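Local coordinates for protein putative enoyl-CoA hydratase/isomerase (Mycobacterium abscessus, PDB 3RSI) that probably acts as a hydro-lyase of the enoyl-CoA hydratase/isomerase (crotonase) family in lipid metabolism, at residues E119-Q122 with Q123-I126; S150-R153 with L154-I158; Y160-A163 with M164-I167. All coordinates share one frame; numbering follows the deposited sequence.

Contact 1 (E119-Q122 with Q123-I126); sequences EMLQ and QTDI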
# COMPACT_ATOMS: atom_id res chain seq x y z
N GLU B 119 -11.80 1.79 13.46
CA GLU B 119 -12.35 2.52 12.32
C GLU B 119 -11.85 3.97 12.30
O GLU B 119 -11.35 4.45 11.26
CB GLU B 119 -13.88 2.47 12.30
CG GLU B 119 -14.44 1.07 12.15
CD GLU B 119 -15.40 0.96 11.00
OE1 GLU B 119 -14.98 1.25 9.85
OE2 GLU B 119 -16.56 0.60 11.23
N MET B 120 -11.95 4.65 13.44
CA MET B 120 -11.49 6.04 13.53
C MET B 120 -9.96 6.20 13.39
O MET B 120 -9.46 7.24 12.93
CB MET B 120 -11.97 6.69 14.82
CG MET B 120 -13.42 7.11 14.78
SD MET B 120 -14.01 7.85 16.33
CE MET B 120 -13.19 9.44 16.26
N LEU B 121 -9.22 5.17 13.77
CA LEU B 121 -7.76 5.18 13.65
C LEU B 121 -7.30 5.46 12.22
O LEU B 121 -6.25 6.08 12.02
CB LEU B 121 -7.20 3.86 14.14
CG LEU B 121 -5.69 3.73 14.24
CD1 LEU B 121 -5.09 4.50 15.39
CD2 LEU B 121 -5.33 2.24 14.34
N GLN B 122 -8.08 5.01 11.24
CA GLN B 122 -7.74 5.19 9.84
C GLN B 122 -7.80 6.66 9.38
O GLN B 122 -7.22 6.99 8.37
CB GLN B 122 -8.60 4.29 8.95
CG GLN B 122 -8.25 2.81 9.13
CD GLN B 122 -9.39 1.89 8.74
OE1 GLN B 122 -9.62 1.65 7.56
NE2 GLN B 122 -10.11 1.38 9.74
N GLN B 123 -8.43 7.52 10.18
CA GLN B 123 -8.47 8.96 9.93
C GLN B 123 -7.51 9.73 10.86
O GLN B 123 -7.48 10.97 10.85
CB GLN B 123 -9.90 9.49 10.05
CG GLN B 123 -10.79 9.13 8.83
CD GLN B 123 -10.57 10.09 7.68
OE1 GLN B 123 -9.57 10.00 6.99
NE2 GLN B 123 -11.47 11.04 7.49
N THR B 124 -6.75 9.01 11.67
CA THR B 124 -5.58 9.59 12.29
C THR B 124 -4.42 9.53 11.30
O THR B 124 -4.37 8.67 10.42
CB THR B 124 -5.19 8.89 13.63
OG1 THR B 124 -4.68 7.57 13.38
CG2 THR B 124 -6.37 8.85 14.58
N ASP B 125 -3.46 10.43 11.47
CA ASP B 125 -2.34 10.58 10.53
C ASP B 125 -1.10 9.80 10.91
O ASP B 125 -0.48 9.13 10.06
CB ASP B 125 -1.99 12.06 10.43
CG ASP B 125 -3.17 12.87 9.96
OD1 ASP B 125 -3.77 12.46 8.95
OD2 ASP B 125 -3.52 13.86 10.60
N ILE B 126 -0.72 9.95 12.16
CA ILE B 126 0.53 9.43 12.73
C ILE B 126 0.13 8.59 13.93
O ILE B 126 -0.74 8.98 14.71
CB ILE B 126 1.46 10.60 13.17
CG1 ILE B 126 1.81 11.48 11.96
CG2 ILE B 126 2.73 10.08 13.84
CD1 ILE B 126 2.38 12.87 12.33
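T124 lies against L121 where helix 116-121 gives way to a loop, its hydroxyl beside the L121 side chain and bonded to the L121 carbonyl oxygen. T124 OG1 donates to L121 O at 2.6 Å, in the carbonyl plane and on a lone pair. The first torsion places OG1 between the backbone N and the carbonyl carbon (chi1 70°), which turns the hydroxyl back toward the helix end. T124 N also donates to L121 O, at 3.0 Å, but from above the carbonyl plane. One buried carbonyl oxygen is therefore gripped by two donors of one residue, and this fixes the rotation of the threonine. L121 CD1 comes to 3.7 Å from T124 OG1, and the two side chains cross obliquely.

The backbone forms a type I beta turn from L121 to T124. One residue earlier in register, and overlapping the turn, Q123 N donates to M120 O at 2.9 Å. Q123 CB rests 3.7 Å from the same M120 O. Q123 NE2 is held by L96 O, and Q122 NE2 bonds to C118 O and S150 OG. M120 packs on F41 of the second subunit, and L121 on Y66 of that subunit.

The turn leads from helix 116-121 into strand 126-130 of a parallel sheet. L121 and T124 both pack on strand 105-109, its neighbour in that sheet. Q122 and Q123 face helix 150-157, where both touch R153 and Q122 also touches L154.

Contact 2 (S150-R153 with L154-I158); sequences SMVR and LKRQI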
# COMPACT_ATOMS: atom_id res chain seq x y z
N SER B 150 -13.95 1.57 7.09
CA SER B 150 -12.87 0.56 7.07
C SER B 150 -12.82 -0.23 5.77
O SER B 150 -11.73 -0.58 5.28
CB SER B 150 -12.97 -0.42 8.24
OG SER B 150 -12.76 0.24 9.49
N MET B 151 -13.99 -0.49 5.19
CA MET B 151 -14.05 -1.29 3.98
C MET B 151 -13.53 -0.51 2.77
O MET B 151 -12.88 -1.07 1.91
CB MET B 151 -15.45 -1.85 3.77
CG MET B 151 -15.83 -2.83 4.89
SD MET B 151 -17.47 -3.57 4.79
CE MET B 151 -18.47 -2.19 5.31
N VAL B 152 -13.77 0.79 2.75
CA VAL B 152 -13.14 1.71 1.77
C VAL B 152 -11.63 1.86 2.03
O VAL B 152 -10.82 1.69 1.12
CB VAL B 152 -13.81 3.10 1.86
CG1 VAL B 152 -13.03 4.16 1.07
CG2 VAL B 152 -15.28 3.03 1.40
N ARG B 153 -11.27 2.13 3.29
CA ARG B 153 -9.96 2.68 3.63
C ARG B 153 -8.86 1.69 3.95
O ARG B 153 -7.71 1.94 3.61
CB ARG B 153 -10.07 3.64 4.82
CG ARG B 153 -10.81 4.90 4.52
CD ARG B 153 -11.35 5.50 5.78
NE ARG B 153 -11.97 6.78 5.54
CZ ARG B 153 -12.67 7.44 6.46
NH1 ARG B 153 -12.86 6.90 7.65
NH2 ARG B 153 -13.20 8.62 6.16
N LEU B 154 -9.18 0.61 4.65
CA LEU B 154 -8.14 -0.19 5.30
C LEU B 154 -7.14 -0.73 4.30
O LEU B 154 -5.91 -0.60 4.51
CB LEU B 154 -8.73 -1.33 6.12
CG LEU B 154 -7.74 -2.07 7.04
CD1 LEU B 154 -7.02 -1.06 7.99
CD2 LEU B 154 -8.45 -3.17 7.88
N LYS B 155 -7.65 -1.30 3.20
CA LYS B 155 -6.81 -1.82 2.12
C LYS B 155 -6.00 -0.73 1.44
O LYS B 155 -5.05 -1.05 0.76
CB LYS B 155 -7.63 -2.54 1.03
CG LYS B 155 -8.63 -1.61 0.32
CD LYS B 155 -9.24 -2.22 -0.88
CE LYS B 155 -10.01 -1.17 -1.68
NZ LYS B 155 -11.24 -0.64 -0.97
N ARG B 156 -6.39 0.54 1.59
CA ARG B 156 -5.60 1.62 1.02
C ARG B 156 -4.37 1.94 1.86
O ARG B 156 -3.43 2.58 1.37
CB ARG B 156 -6.43 2.90 0.88
CG ARG B 156 -7.66 2.72 0.04
CD ARG B 156 -8.44 3.99 -0.05
NE ARG B 156 -9.70 3.76 -0.75
CZ ARG B 156 -10.37 4.67 -1.45
NH1 ARG B 156 -9.92 5.93 -1.56
NH2 ARG B 156 -11.48 4.31 -2.05
N GLN B 157 -4.43 1.56 3.12
CA GLN B 157 -3.46 2.00 4.12
C GLN B 157 -2.47 0.91 4.55
O GLN B 157 -1.37 1.22 5.00
CB GLN B 157 -4.21 2.56 5.32
CG GLN B 157 -5.07 3.77 4.97
CD GLN B 157 -5.52 4.56 6.19
OE1 GLN B 157 -5.10 4.29 7.32
NE2 GLN B 157 -6.37 5.58 5.96
N ILE B 158 -2.89 -0.36 4.43
CA ILE B 158 -2.05 -1.54 4.75
C ILE B 158 -2.23 -2.62 3.67
O ILE B 158 -3.20 -2.58 2.90
CB ILE B 158 -2.37 -2.15 6.14
CG1 ILE B 158 -3.71 -2.90 6.13
CG2 ILE B 158 -2.34 -1.10 7.24
CD1 ILE B 158 -3.98 -3.63 7.48
O HOH W 1 -10.53 -2.15 3.24
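The backbone is one helix that is weakly bonded in its second half: L154 N donates to S150 O at 2.9 Å, but K155 N and R156 N have no regular bond to the turn before. A water fills in for K155. It accepts from K155 N at 3.0 Å and donates to S150 O and M151 O. R156 N instead donates to R153 O, a bond of three-residue spacing.

V152 and R156 run alongside each other on one face of the helix. V152 CG1 sits over one face of the R156 guanidinium, 3.3 Å above its plane and offset toward the rim. With chi1 at 169°, CG1 points away from the backbone N and reaches the guanidinium. R156 NE makes a weak bond to V152 O at 3.0 Å, while its NH2 reaches L225 O of the third subunit.

K155 bends back at chi4 (-67°), bringing its NZ to 3.2 Å from V152 O, with a weaker bond to M151 O. The same NZ bonds to I219 O of the third subunit, and W224 of that subunit adds a cation-pi contact.

Q157 OE1 accepts from R127. Helix 150-157 lies between the helix 116-121 turn, where Q157 NE2 bonds to Q122 O, and helix 160-169, on which L154 packs. V152 and R153 meet A230 and E227 on helix 227-242 of the third subunit, R153 by a salt bridge.

Contact 3 (Y160-A163 with M164-I167); sequences YTKA and MEMI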
# COMPACT_ATOMS: atom_id res chain seq x y z
N TYR B 160 -3.32 -5.24 1.23
CA TYR B 160 -4.62 -5.79 0.88
C TYR B 160 -4.95 -7.08 1.60
O TYR B 160 -6.02 -7.19 2.17
CB TYR B 160 -4.60 -6.06 -0.61
CG TYR B 160 -5.88 -6.55 -1.22
CD1 TYR B 160 -6.84 -5.65 -1.70
CD2 TYR B 160 -6.12 -7.91 -1.40
CE1 TYR B 160 -8.01 -6.09 -2.32
CE2 TYR B 160 -7.27 -8.36 -2.02
CZ TYR B 160 -8.22 -7.45 -2.48
OH TYR B 160 -9.37 -7.89 -3.08
N THR B 161 -4.05 -8.06 1.57
CA THR B 161 -4.40 -9.36 2.16
C THR B 161 -4.65 -9.29 3.66
O THR B 161 -5.52 -10.00 4.17
CB THR B 161 -3.41 -10.50 1.80
OG1 THR B 161 -4.00 -11.76 2.17
CG2 THR B 161 -2.05 -10.32 2.48
N LYS B 162 -3.93 -8.41 4.37
CA LYS B 162 -4.15 -8.27 5.81
C LYS B 162 -5.38 -7.40 6.13
O LYS B 162 -6.08 -7.64 7.11
CB LYS B 162 -2.89 -7.78 6.55
CG LYS B 162 -2.80 -8.35 8.01
CD LYS B 162 -2.46 -9.84 7.99
CE LYS B 162 -2.53 -10.54 9.33
NZ LYS B 162 -2.33 -12.02 9.17
N ALA B 163 -5.66 -6.39 5.32
CA ALA B 163 -6.93 -5.67 5.42
C ALA B 163 -8.12 -6.63 5.25
O ALA B 163 -9.07 -6.64 6.06
CB ALA B 163 -6.99 -4.55 4.39
N MET B 164 -8.07 -7.44 4.20
CA MET B 164 -9.12 -8.42 3.94
C MET B 164 -9.27 -9.40 5.09
O MET B 164 -10.38 -9.67 5.52
CB MET B 164 -8.81 -9.23 2.70
CG MET B 164 -9.29 -8.63 1.45
SD MET B 164 -11.08 -8.64 1.35
CE MET B 164 -11.14 -8.22 -0.42
N GLU B 165 -8.15 -9.92 5.57
CA GLU B 165 -8.15 -10.88 6.65
C GLU B 165 -8.79 -10.30 7.91
O GLU B 165 -9.63 -10.94 8.53
CB GLU B 165 -6.74 -11.38 6.96
CG GLU B 165 -6.72 -12.41 8.08
CD GLU B 165 -5.40 -13.07 8.27
OE1 GLU B 165 -4.42 -12.71 7.58
OE2 GLU B 165 -5.34 -13.95 9.15
N MET B 166 -8.38 -9.09 8.29
CA MET B 166 -8.93 -8.44 9.49
C MET B 166 -10.46 -8.32 9.44
O MET B 166 -11.17 -8.65 10.41
CB MET B 166 -8.31 -7.04 9.68
CG MET B 166 -6.91 -7.03 10.19
SD MET B 166 -6.23 -5.36 10.39
CE MET B 166 -7.12 -4.85 11.88
N ILE B 167 -10.97 -7.89 8.29
CA ILE B 167 -12.39 -7.61 8.14
C ILE B 167 -13.22 -8.87 7.99
O ILE B 167 -14.27 -8.99 8.61
CB ILE B 167 -12.64 -6.65 6.95
CG1 ILE B 167 -12.01 -5.28 7.29
CG2 ILE B 167 -14.14 -6.49 6.67
CD1 ILE B 167 -12.07 -4.26 6.17
O HOH W 2 -3.78 -12.86 4.71
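Y160 and M164 make a Met-aromatic contact one turn apart in helix 160-169, part of a crotonase-family subunit. The two side chains leave the helix in the same direction. M164 CG lies over one face of the tyrosine ring, 4.0 Å above its plane and offset toward the rim. The sulfur is oblique to the ring, with SD 5.4 Å from the centroid and 28° off the normal. The M164 chain bends at chi2 (-69°), which carries its methyl CE along the ring to the phenol end. There M164 CE meets Y160 OH at 3.2 Å and CZ at 3.7 Å.

K162 and E165, three residues apart, form a salt bridge. The lysine comes to OE1 from above the carboxylate plane, and K162 CD and CE lie alongside the same oxygen. The pair is also held by the third subunit, where H186 bonds to E165 OE2 and G185 O to K162 NZ. This places the pair at the subunit interface.

From M164 to I167 each N bonds to the carbonyl four residues back. M164 N to Y160 O measures 2.9 Å. A163 and I167 turn to L154 of helix 150-157. T161 OG1 bonds to D125 O of the third subunit and accepts from a water, which also donates to E165 OE1 at 2.9 Å. That carboxylate oxygen takes a second bond from K162 NZ, at 2.7 Å.

How the contacts relate
The three contacts follow one another along the chain; none nests in or crosses another. Each is local and closes no long loop. Contact 1 comes first, at the helix end leading into strand 126-130. Contact 2 follows in helix 150-157 and comes back against it: S150 OG lies 2.5 Å from E119 OE1, a probable hydrogen bond. Contact 3 lies on the next helix, 160-169. Its A163 CB packs 3.7 Å from L154 CG of contact 2. Within one chain contacts 1 and 3 do not touch, but D125 of contact 1 meets T161 and M164 of contact 3 in a neighbouring subunit. Contacts 2 and 3 both meet the third subunit.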